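Long-range contacts in carbohydrate deacetylase Agd3 (Neosartorya fumigata, PDB 6NWZ), which probably removes N-acetyl groups from the exopolysaccharide galactosaminogalactan, an activity required for biofilm formation by the fungus: residues 166-175 with 188-199; 210-218 with 229-239. All coordinates share one frame; numbering follows the deposited sequence.

Contact 1 of 2, residues 166-175 with 188-199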
loop_
_atom_site.group_PDB
_atom_site.type_symbol
_atom_site.label_atom_id
_atom_site.label_comp_id
_atom_site.label_asym_id
_atom_site.label_seq_id
_atom_site.Cartn_x
_atom_site.Cartn_y
_atom_site.Cartn_z
ATOM N N THR A 166 18.958 9.578 -3.789
ATOM C CA THR A 166 19.723 8.998 -2.693
ATOM C C THR A 166 19.841 9.936 -1.505
ATOM O O THR A 166 20.519 9.595 -0.529
ATOM C CB THR A 166 21.131 8.605 -3.158
ATOM O OG1 THR A 166 21.830 9.772 -3.613
ATOM C CG2 THR A 166 21.058 7.584 -4.274
ATOM N N GLU A 167 19.213 11.106 -1.568
ATOM C CA GLU A 167 19.356 12.096 -0.511
ATOM C C GLU A 167 18.911 11.508 0.822
ATOM O O GLU A 167 17.808 10.970 0.944
ATOM C CB GLU A 167 18.545 13.346 -0.856
ATOM C CG GLU A 167 18.722 14.508 0.105
ATOM C CD GLU A 167 18.152 15.802 -0.450
ATOM O OE1 GLU A 167 18.151 15.966 -1.689
ATOM O OE2 GLU A 167 17.702 16.653 0.348
ATOM N N GLY A 168 19.795 11.585 1.814
ATOM C CA GLY A 168 19.540 11.018 3.115
ATOM C C GLY A 168 20.060 9.611 3.307
ATOM O O GLY A 168 20.140 9.148 4.449
ATOM N N LEU A 169 20.406 8.917 2.231
ATOM C CA LEU A 169 20.964 7.575 2.307
ATOM C C LEU A 169 22.467 7.668 2.079
ATOM O O LEU A 169 22.910 8.067 0.996
ATOM C CB LEU A 169 20.319 6.655 1.271
ATOM C CG LEU A 169 18.802 6.474 1.328
ATOM C CD1 LEU A 169 18.315 5.603 0.173
ATOM C CD2 LEU A 169 18.394 5.879 2.665
ATOM N N TRP A 170 23.246 7.316 3.097
ATOM C CA TRP A 170 24.694 7.326 2.948
ATOM C C TRP A 170 25.118 6.206 2.005
ATOM O O TRP A 170 24.699 5.056 2.170
ATOM C CB TRP A 170 25.365 7.171 4.312
ATOM C CG TRP A 170 26.809 7.557 4.319
ATOM C CD1 TRP A 170 27.883 6.717 4.374
ATOM C CD2 TRP A 170 27.342 8.887 4.266
ATOM N NE1 TRP A 170 29.053 7.442 4.361
ATOM C CE2 TRP A 170 28.746 8.775 4.293
ATOM C CE3 TRP A 170 26.767 10.160 4.201
ATOM C CZ2 TRP A 170 29.583 9.888 4.256
ATOM C CZ3 TRP A 170 27.599 11.263 4.159
ATOM C CH2 TRP A 170 28.992 11.120 4.188
ATOM N N HIS A 171 25.939 6.540 1.006
ATOM C CA HIS A 171 26.420 5.553 0.044
ATOM C C HIS A 171 27.903 5.784 -0.230
ATOM O O HIS A 171 28.514 6.728 0.274
ATOM C CB HIS A 171 25.604 5.593 -1.249
ATOM C CG HIS A 171 25.462 6.962 -1.835
ATOM N ND1 HIS A 171 24.503 7.857 -1.410
ATOM C CD2 HIS A 171 26.155 7.590 -2.816
ATOM C CE1 HIS A 171 24.608 8.977 -2.105
ATOM N NE2 HIS A 171 25.605 8.842 -2.961
ATOM N N TYR A 172 28.492 4.893 -1.026
ATOM C CA TYR A 172 29.919 4.949 -1.342
ATOM C C TYR A 172 30.103 4.682 -2.830
ATOM O O TYR A 172 29.995 3.529 -3.278
ATOM C CB TYR A 172 30.720 3.942 -0.521
ATOM C CG TYR A 172 30.417 3.938 0.959
ATOM C CD1 TYR A 172 29.401 3.142 1.472
ATOM C CD2 TYR A 172 31.155 4.715 1.847
ATOM C CE1 TYR A 172 29.117 3.123 2.822
ATOM C CE2 TYR A 172 30.877 4.703 3.205
ATOM C CZ TYR A 172 29.854 3.903 3.685
ATOM O OH TYR A 172 29.560 3.874 5.031
ATOM N N PRO A 173 30.366 5.716 -3.625
ATOM C CA PRO A 173 30.671 5.497 -5.043
ATOM C C PRO A 173 31.836 4.532 -5.203
ATOM O O PRO A 173 32.869 4.662 -4.542
ATOM C CB PRO A 173 31.016 6.900 -5.546
ATOM C CG PRO A 173 30.250 7.809 -4.636
ATOM C CD PRO A 173 30.282 7.146 -3.287
ATOM N N ALA A 174 31.662 3.549 -6.082
ATOM C CA ALA A 174 32.562 2.411 -6.160
ATOM C C ALA A 174 33.053 2.205 -7.586
ATOM O O ALA A 174 32.541 2.796 -8.542
ATOM C CB ALA A 174 31.879 1.135 -5.657
ATOM N N THR A 175 34.055 1.332 -7.710
ATOM C CA THR A 175 34.631 0.950 -8.995
ATOM C C THR A 175 34.847 -0.556 -9.018
ATOM O O THR A 175 35.547 -1.092 -8.153
ATOM C CB THR A 175 35.955 1.675 -9.238
ATOM O OG1 THR A 175 35.728 3.090 -9.240
ATOM C CG2 THR A 175 36.560 1.250 -10.570
ATOM N N PHE A 188 25.597 5.454 -9.776
ATOM C CA PHE A 188 25.410 6.801 -9.256
ATOM C C PHE A 188 25.691 7.815 -10.356
ATOM O O PHE A 188 26.754 7.787 -10.983
ATOM C CB PHE A 188 26.336 7.067 -8.068
ATOM C CG PHE A 188 26.010 6.261 -6.847
ATOM C CD1 PHE A 188 24.752 6.326 -6.274
ATOM C CD2 PHE A 188 26.968 5.443 -6.267
ATOM C CE1 PHE A 188 24.452 5.584 -5.144
ATOM C CE2 PHE A 188 26.676 4.704 -5.133
ATOM C CZ PHE A 188 25.414 4.771 -4.574
ATOM N N ALA A 189 24.739 8.713 -10.582
ATOM C CA ALA A 189 24.926 9.769 -11.555
ATOM C C ALA A 189 25.896 10.818 -11.018
ATOM O O ALA A 189 26.077 10.949 -9.805
ATOM C CB ALA A 189 23.586 10.416 -11.895
ATOM N N PRO A 190 26.546 11.568 -11.904
ATOM C CA PRO A 190 27.357 12.701 -11.446
ATOM C C PRO A 190 26.489 13.742 -10.754
ATOM O O PRO A 190 25.273 13.810 -10.948
ATOM C CB PRO A 190 27.970 13.249 -12.740
ATOM C CG PRO A 190 27.949 12.090 -13.685
ATOM C CD PRO A 190 26.705 11.322 -13.348
ATOM N N ASN A 191 27.135 14.560 -9.923
ATOM C CA ASN A 191 26.423 15.597 -9.188
ATOM C C ASN A 191 27.359 16.750 -8.853
ATOM O O ASN A 191 28.341 16.981 -9.563
ATOM C CB ASN A 191 25.794 15.024 -7.915
ATOM C CG ASN A 191 26.824 14.473 -6.946
ATOM O OD1 ASN A 191 27.974 14.234 -7.312
ATOM N ND2 ASN A 191 26.411 14.260 -5.700
ATOM N N ALA A 192 27.061 17.475 -7.770
ATOM C CA ALA A 192 27.883 18.622 -7.399
ATOM C C ALA A 192 29.227 18.197 -6.823
ATOM O O ALA A 192 30.219 18.919 -6.973
ATOM C CB ALA A 192 27.137 19.500 -6.396
ATOM N N VAL A 193 29.283 17.044 -6.163
ATOM C CA VAL A 193 30.526 16.574 -5.559
ATOM C C VAL A 193 31.359 15.776 -6.555
ATOM O O VAL A 193 32.583 15.922 -6.602
ATOM C CB VAL A 193 30.213 15.746 -4.293
ATOM C CG1 VAL A 193 31.499 15.349 -3.580
ATOM C CG2 VAL A 193 29.294 16.520 -3.360
ATOM N N THR A 194 30.719 14.933 -7.364
ATOM C CA THR A 194 31.408 14.040 -8.286
ATOM C C THR A 194 31.152 14.464 -9.725
ATOM O O THR A 194 30.026 14.816 -10.091
ATOM C CB THR A 194 30.953 12.590 -8.100
ATOM O OG1 THR A 194 30.794 12.308 -6.704
ATOM C CG2 THR A 194 31.984 11.635 -8.686
ATOM N N SER A 195 32.201 14.414 -10.539
ATOM C CA SER A 195 32.108 14.777 -11.945
ATOM C C SER A 195 31.812 13.590 -12.851
ATOM O O SER A 195 31.468 13.794 -14.020
ATOM C CB SER A 195 33.406 15.449 -12.398
ATOM O OG SER A 195 33.426 15.609 -13.804
ATOM N N THR A 196 31.934 12.363 -12.351
ATOM C CA THR A 196 31.775 11.173 -13.170
ATOM C C THR A 196 30.841 10.183 -12.488
ATOM O O THR A 196 30.701 10.176 -11.262
ATOM C CB THR A 196 33.122 10.499 -13.437
ATOM O OG1 THR A 196 33.664 10.022 -12.201
ATOM C CG2 THR A 196 34.094 11.487 -14.048
ATOM N N ALA A 197 30.210 9.338 -13.299
ATOM C CA ALA A 197 29.363 8.288 -12.762
ATOM C C ALA A 197 30.208 7.259 -12.011
ATOM O O ALA A 197 31.438 7.234 -12.101
ATOM C CB ALA A 197 28.566 7.619 -13.880
ATOM N N SER A 198 29.528 6.401 -11.258
ATOM C CA SER A 198 30.210 5.412 -10.436
ATOM C C SER A 198 29.255 4.262 -10.151
ATOM O O SER A 198 28.044 4.362 -10.365
ATOM C CB SER A 198 30.726 6.027 -9.132
ATOM O OG SER A 198 29.666 6.605 -8.392
ATOM N N THR A 199 29.823 3.171 -9.644
ATOM C CA THR A 199 29.066 1.954 -9.391
ATOM C C THR A 199 28.319 2.046 -8.068
ATOM O O THR A 199 28.894 2.421 -7.041
ATOM C CB THR A 199 30.000 0.747 -9.379
ATOM O OG1 THR A 199 30.546 0.553 -10.690
ATOM C CG2 THR A 199 29.246 -0.499 -8.949
#
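The F188 ring packs one face against H171 at the loop end of a β-hairpin in the CBM87 module, where strand 182-188 gives way to a long loop before strand 198-206. Its CG stands anti to its carbonyl carbon (chi1 -68°), which turns the ring toward residues 171-173. CD2 of H171 sits over one face of that ring, 3.4 Å from F188 CZ and displaced toward the rim. The two ring planes are inclined by 31°, so the rings meet obliquely. H171 is held from both nitrogens: ND1 donates to L169 O at 2.9 Å, and NE2 is hydrogen-bonded to Q143 OE1, which together fix the rotation of the imidazole. T166 CG2 meets the edge of the F188 ring near its plane, 4.0 Å from CE1.

Further along the loop, N191 forms an Asx motif, its OD1 accepting from T194 N at 2.8 Å, while its ND2 bonds to E142 O. At S198 the chain is back beside F188, and the two residues exchange backbone hydrogen bonds that close the hairpin loop. S198 turns OG to CB of the P173 ring, while its CB faces A174 O.

T199 then forms a single antiparallel hydrogen-bonded bridge with A174, with A174 N to T199 O at 3.1 Å and T199 N to A174 O at 3.0 Å. Strand 174-176 also pairs with strand 129-131, so this bridge joins the hairpin to a second, small antiparallel sheet. T199 OG1 is hydrogen-bonded to E184 OE1, whereas T199 CB lies 4.2 Å from the methyl CB of A174.

Contact 2 of 2, residues 210-218 with 229-239. With ZN (zinc ion), chain J.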
loop_
_atom_site.group_PDB
_atom_site.type_symbol
_atom_site.label_atom_id
_atom_site.label_comp_id
_atom_site.label_asym_id
_atom_site.label_seq_id
_atom_site.Cartn_x
_atom_site.Cartn_y
_atom_site.Cartn_z
ATOM N N GLU A 210 27.052 -16.793 -5.759
ATOM C CA GLU A 210 26.396 -15.626 -6.334
ATOM C C GLU A 210 25.967 -14.678 -5.225
ATOM O O GLU A 210 25.393 -15.107 -4.218
ATOM C CB GLU A 210 25.188 -16.033 -7.173
ATOM C CG GLU A 210 25.471 -17.150 -8.153
ATOM C CD GLU A 210 24.328 -17.373 -9.114
ATOM O OE1 GLU A 210 24.523 -17.144 -10.326
ATOM O OE2 GLU A 210 23.231 -17.761 -8.659
ATOM N N GLN A 211 26.235 -13.391 -5.422
ATOM C CA GLN A 211 26.021 -12.389 -4.391
ATOM C C GLN A 211 25.592 -11.088 -5.050
ATOM O O GLN A 211 26.089 -10.741 -6.124
ATOM C CB GLN A 211 27.300 -12.179 -3.568
ATOM C CG GLN A 211 27.196 -11.134 -2.470
ATOM C CD GLN A 211 28.483 -11.004 -1.680
ATOM O OE1 GLN A 211 28.580 -11.474 -0.547
ATOM N NE2 GLN A 211 29.484 -10.367 -2.280
ATOM N N MET A 212 24.662 -10.382 -4.411
ATOM C CA MET A 212 24.244 -9.053 -4.841
ATOM C C MET A 212 24.562 -8.075 -3.717
ATOM O O MET A 212 24.118 -8.269 -2.579
ATOM C CB MET A 212 22.753 -9.027 -5.201
ATOM C CG MET A 212 22.216 -7.632 -5.506
ATOM S SD MET A 212 20.501 -7.575 -6.076
ATOM C CE MET A 212 20.642 -8.254 -7.723
ATOM N N ALA A 213 25.340 -7.039 -4.033
ATOM C CA ALA A 213 25.854 -6.102 -3.041
ATOM C C ALA A 213 25.416 -4.685 -3.379
ATOM O O ALA A 213 25.598 -4.228 -4.513
ATOM C CB ALA A 213 27.384 -6.167 -2.955
ATOM N N PHE A 214 24.862 -3.989 -2.388
ATOM C CA PHE A 214 24.409 -2.611 -2.530
ATOM C C PHE A 214 25.317 -1.700 -1.710
ATOM O O PHE A 214 25.395 -1.837 -0.483
ATOM C CB PHE A 214 22.956 -2.460 -2.079
ATOM C CG PHE A 214 21.945 -2.941 -3.089
ATOM C CD1 PHE A 214 21.574 -4.272 -3.139
ATOM C CD2 PHE A 214 21.351 -2.052 -3.973
ATOM C CE1 PHE A 214 20.640 -4.713 -4.058
ATOM C CE2 PHE A 214 20.418 -2.487 -4.897
ATOM C CZ PHE A 214 20.061 -3.819 -4.940
ATOM N N PHE A 215 25.994 -0.773 -2.384
ATOM C CA PHE A 215 26.869 0.204 -1.736
ATOM C C PHE A 215 26.107 1.430 -1.248
ATOM O O PHE A 215 26.586 2.562 -1.370
ATOM C CB PHE A 215 27.981 0.607 -2.700
ATOM C CG PHE A 215 28.766 -0.556 -3.241
ATOM C CD1 PHE A 215 29.190 -1.574 -2.402
ATOM C CD2 PHE A 215 29.069 -0.634 -4.592
ATOM C CE1 PHE A 215 29.912 -2.650 -2.901
ATOM C CE2 PHE A 215 29.789 -1.707 -5.098
ATOM C CZ PHE A 215 30.210 -2.715 -4.250
ATOM N N ILE A 216 24.911 1.231 -0.695
ATOM C CA ILE A 216 24.081 2.319 -0.197
ATOM C C ILE A 216 23.265 1.784 0.970
ATOM O O ILE A 216 22.934 0.596 1.022
ATOM C CB ILE A 216 23.178 2.899 -1.315
ATOM C CG1 ILE A 216 22.331 4.058 -0.791
ATOM C CG2 ILE A 216 22.291 1.816 -1.926
ATOM C CD1 ILE A 216 21.525 4.745 -1.864
ATOM N N GLY A 217 22.969 2.660 1.930
ATOM C CA GLY A 217 22.142 2.262 3.053
ATOM C C GLY A 217 20.681 2.118 2.666
ATOM O O GLY A 217 20.205 2.705 1.695
ATOM N N PHE A 218 19.962 1.315 3.447
ATOM C CA PHE A 218 18.534 1.101 3.264
ATOM C C PHE A 218 17.757 1.630 4.466
ATOM O O PHE A 218 18.229 1.567 5.605
ATOM C CB PHE A 218 18.227 -0.382 3.053
ATOM C CG PHE A 218 18.341 -0.821 1.624
ATOM C CD1 PHE A 218 19.568 -0.862 0.990
ATOM C CD2 PHE A 218 17.214 -1.203 0.919
ATOM C CE1 PHE A 218 19.668 -1.273 -0.329
ATOM C CE2 PHE A 218 17.307 -1.615 -0.397
ATOM C CZ PHE A 218 18.534 -1.650 -1.021
ATOM N N LEU A 229 14.266 0.081 -4.462
ATOM C CA LEU A 229 15.407 -0.788 -4.715
ATOM C C LEU A 229 15.148 -2.214 -4.253
ATOM O O LEU A 229 15.651 -3.161 -4.867
ATOM C CB LEU A 229 16.651 -0.229 -4.024
ATOM C CG LEU A 229 17.128 1.160 -4.453
ATOM C CD1 LEU A 229 18.350 1.563 -3.651
ATOM C CD2 LEU A 229 17.434 1.203 -5.945
ATOM N N GLN A 230 14.363 -2.390 -3.188
ATOM C CA GLN A 230 14.262 -3.704 -2.560
ATOM C C GLN A 230 13.671 -4.743 -3.503
ATOM O O GLN A 230 13.926 -5.942 -3.340
ATOM C CB GLN A 230 13.432 -3.612 -1.284
ATOM C CG GLN A 230 11.999 -3.188 -1.512
ATOM C CD GLN A 230 11.223 -3.078 -0.219
ATOM O OE1 GLN A 230 11.712 -3.456 0.847
ATOM N NE2 GLN A 230 10.004 -2.553 -0.305
ATOM N N HIS A 231 12.896 -4.309 -4.498
ATOM C CA HIS A 231 12.308 -5.249 -5.443
ATOM C C HIS A 231 13.355 -5.887 -6.346
ATOM O O HIS A 231 13.105 -6.956 -6.915
ATOM C CB HIS A 231 11.237 -4.544 -6.272
ATOM C CG HIS A 231 10.130 -3.971 -5.446
ATOM N ND1 HIS A 231 9.177 -4.757 -4.835
ATOM C CD2 HIS A 231 9.833 -2.692 -5.115
ATOM C CE1 HIS A 231 8.335 -3.986 -4.171
ATOM N NE2 HIS A 231 8.710 -2.729 -4.324
ATOM N N ALA A 232 14.524 -5.267 -6.481
ATOM C CA ALA A 232 15.591 -5.885 -7.256
ATOM C C ALA A 232 16.191 -7.071 -6.510
ATOM O O ALA A 232 16.278 -8.177 -7.055
ATOM C CB ALA A 232 16.662 -4.849 -7.591
ATOM N N TRP A 233 16.597 -6.871 -5.251
ATOM C CA TRP A 233 17.285 -7.952 -4.553
ATOM C C TRP A 233 16.328 -9.045 -4.094
ATOM O O TRP A 233 16.738 -10.204 -3.988
ATOM C CB TRP A 233 18.111 -7.410 -3.374
ATOM C CG TRP A 233 17.363 -6.847 -2.189
ATOM C CD1 TRP A 233 17.173 -5.527 -1.898
ATOM C CD2 TRP A 233 16.756 -7.584 -1.113
ATOM N NE1 TRP A 233 16.469 -5.396 -0.724
ATOM C CE2 TRP A 233 16.200 -6.642 -0.222
ATOM C CE3 TRP A 233 16.616 -8.946 -0.824
ATOM C CZ2 TRP A 233 15.517 -7.018 0.935
ATOM C CZ3 TRP A 233 15.934 -9.318 0.326
ATOM C CH2 TRP A 233 15.395 -8.356 1.191
ATOM N N ILE A 234 15.059 -8.715 -3.846
ATOM C CA ILE A 234 14.086 -9.749 -3.499
ATOM C C ILE A 234 13.826 -10.658 -4.695
ATOM O O ILE A 234 13.840 -11.889 -4.574
ATOM C CB ILE A 234 12.784 -9.119 -2.979
ATOM C CG1 ILE A 234 13.028 -8.420 -1.641
ATOM C CG2 ILE A 234 11.698 -10.181 -2.848
ATOM C CD1 ILE A 234 11.810 -7.726 -1.089
ATOM N N THR A 235 13.579 -10.065 -5.869
ATOM C CA THR A 235 13.328 -10.865 -7.064
ATOM C C THR A 235 14.551 -11.691 -7.442
ATOM O O THR A 235 14.425 -12.844 -7.870
ATOM C CB THR A 235 12.924 -9.968 -8.234
ATOM O OG1 THR A 235 11.856 -9.098 -7.838
ATOM C CG2 THR A 235 12.467 -10.812 -9.410
ATOM N N TRP A 236 15.744 -11.112 -7.298
ATOM C CA TRP A 236 16.963 -11.845 -7.625
ATOM C C TRP A 236 17.237 -12.944 -6.607
ATOM O O TRP A 236 17.630 -14.056 -6.978
ATOM C CB TRP A 236 18.146 -10.879 -7.708
ATOM C CG TRP A 236 19.448 -11.545 -8.032
ATOM C CD1 TRP A 236 19.913 -11.869 -9.273
ATOM C CD2 TRP A 236 20.458 -11.963 -7.103
ATOM N NE1 TRP A 236 21.147 -12.466 -9.175
ATOM C CE2 TRP A 236 21.504 -12.537 -7.854
ATOM C CE3 TRP A 236 20.578 -11.912 -5.711
ATOM C CZ2 TRP A 236 22.653 -13.056 -7.262
ATOM C CZ3 TRP A 236 21.723 -12.427 -5.124
ATOM C CH2 TRP A 236 22.744 -12.992 -5.900
ATOM N N LEU A 237 17.035 -12.652 -5.317
ATOM C CA LEU A 237 17.319 -13.646 -4.286
ATOM C C LEU A 237 16.425 -14.868 -4.419
ATOM O O LEU A 237 16.858 -15.985 -4.123
ATOM C CB LEU A 237 17.151 -13.030 -2.897
ATOM C CG LEU A 237 17.543 -13.893 -1.706
ATOM C CD1 LEU A 237 19.024 -14.211 -1.774
ATOM C CD2 LEU A 237 17.205 -13.168 -0.418
ATOM N N THR A 238 15.182 -14.682 -4.854
ATOM C CA THR A 238 14.232 -15.776 -4.975
ATOM C C THR A 238 14.157 -16.341 -6.387
ATOM O O THR A 238 13.379 -17.271 -6.622
ATOM C CB THR A 238 12.835 -15.320 -4.539
ATOM O OG1 THR A 238 12.358 -14.318 -5.442
ATOM C CG2 THR A 238 12.864 -14.751 -3.129
ATOM N N ARG A 239 14.935 -15.801 -7.327
ATOM C CA ARG A 239 14.851 -16.145 -8.746
ATOM C C ARG A 239 13.438 -15.977 -9.304
ATOM O O ARG A 239 13.075 -16.629 -10.288
ATOM C CB ARG A 239 15.352 -17.573 -9.006
ATOM C CG ARG A 239 16.839 -17.767 -8.764
ATOM C CD ARG A 239 17.243 -19.219 -8.952
ATOM N NE ARG A 239 18.692 -19.386 -8.955
ATOM C CZ ARG A 239 19.420 -19.589 -7.862
ATOM N NH1 ARG A 239 18.830 -19.644 -6.675
ATOM N NH2 ARG A 239 20.733 -19.737 -7.954
HETATM ZN ZN ZN J . 23.542 -18.971 -11.497
#
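M212 drapes its side chain over one face of the W236 indole: CB makes a CH-π contact 3.9 Å from the centroid of the six-membered ring, and CE lies over the same face near the rim, 3.5 Å from W236 CG. The chain bends at its last torsion (chi3 -72°), folding the methyl group back onto the indole, and the sulfur completes an oblique Met-aromatic contact. SD also packs against the neighbouring helical turn, 3.6 Å from W233 CB. The far rim of the indole reaches the strand backbone at E210 and Q211, and R115 makes a cation-π contact with the ring.

Toward the C-terminal end of the strand and the start of the helix segment, F214, F218 and W233 form an aromatic cluster. The indole of W233 directs an edge at the face of each phenylalanine in offset edge-to-face geometry, with the F214 plane at 73° to it. F214 CE1 also touches W233 CB at 3.8 Å, and F218 CZ rests on L229 CB at the same distance. I216 adds apolar contact with L229.

The charged contact lies at the opposite end, where the strand segment begins and the helix ends. R239 follows the helix in a Schellman motif, and its NH2 makes a salt bridge with E210 OE2 at 3.3 Å. That oxygen also pairs with R115. The other carboxylate oxygen, E210 OE1, binds zinc at 2.4 Å, and the second protein ligand is L684 O, to which R239 NH2 is also hydrogen-bonded.

Strand 210-214 and helix 229-237 run antiparallel (172°) with axes 9.9 Å apart, the packing expected of a helix returning across the sheet strand that precedes it, here ending at a zinc site shared with the C terminus.

Overall arrangement
From the N terminus, contact 1 comes first and closes a loop over residues 176-187, which carries most of strand 182-188. Strand 198-206 then leads directly into its antiparallel neighbour 209-214, where contact 2 begins; contact 2 closes the connection that turns the chain into helix 224-237. The two lie in series within the CBM87 module, neither nested nor crossed. With centres about 18 Å apart, they meet just past the end of strand 209-214, where W170 bonds to G217 and Y172 to F215 through their backbones. Together they tie the 166-175 loop and the small sheet of strands 129-131 and 174-176 to the hairpin, and the strand next to it to helix 224-237 and, through zinc, to the C terminus.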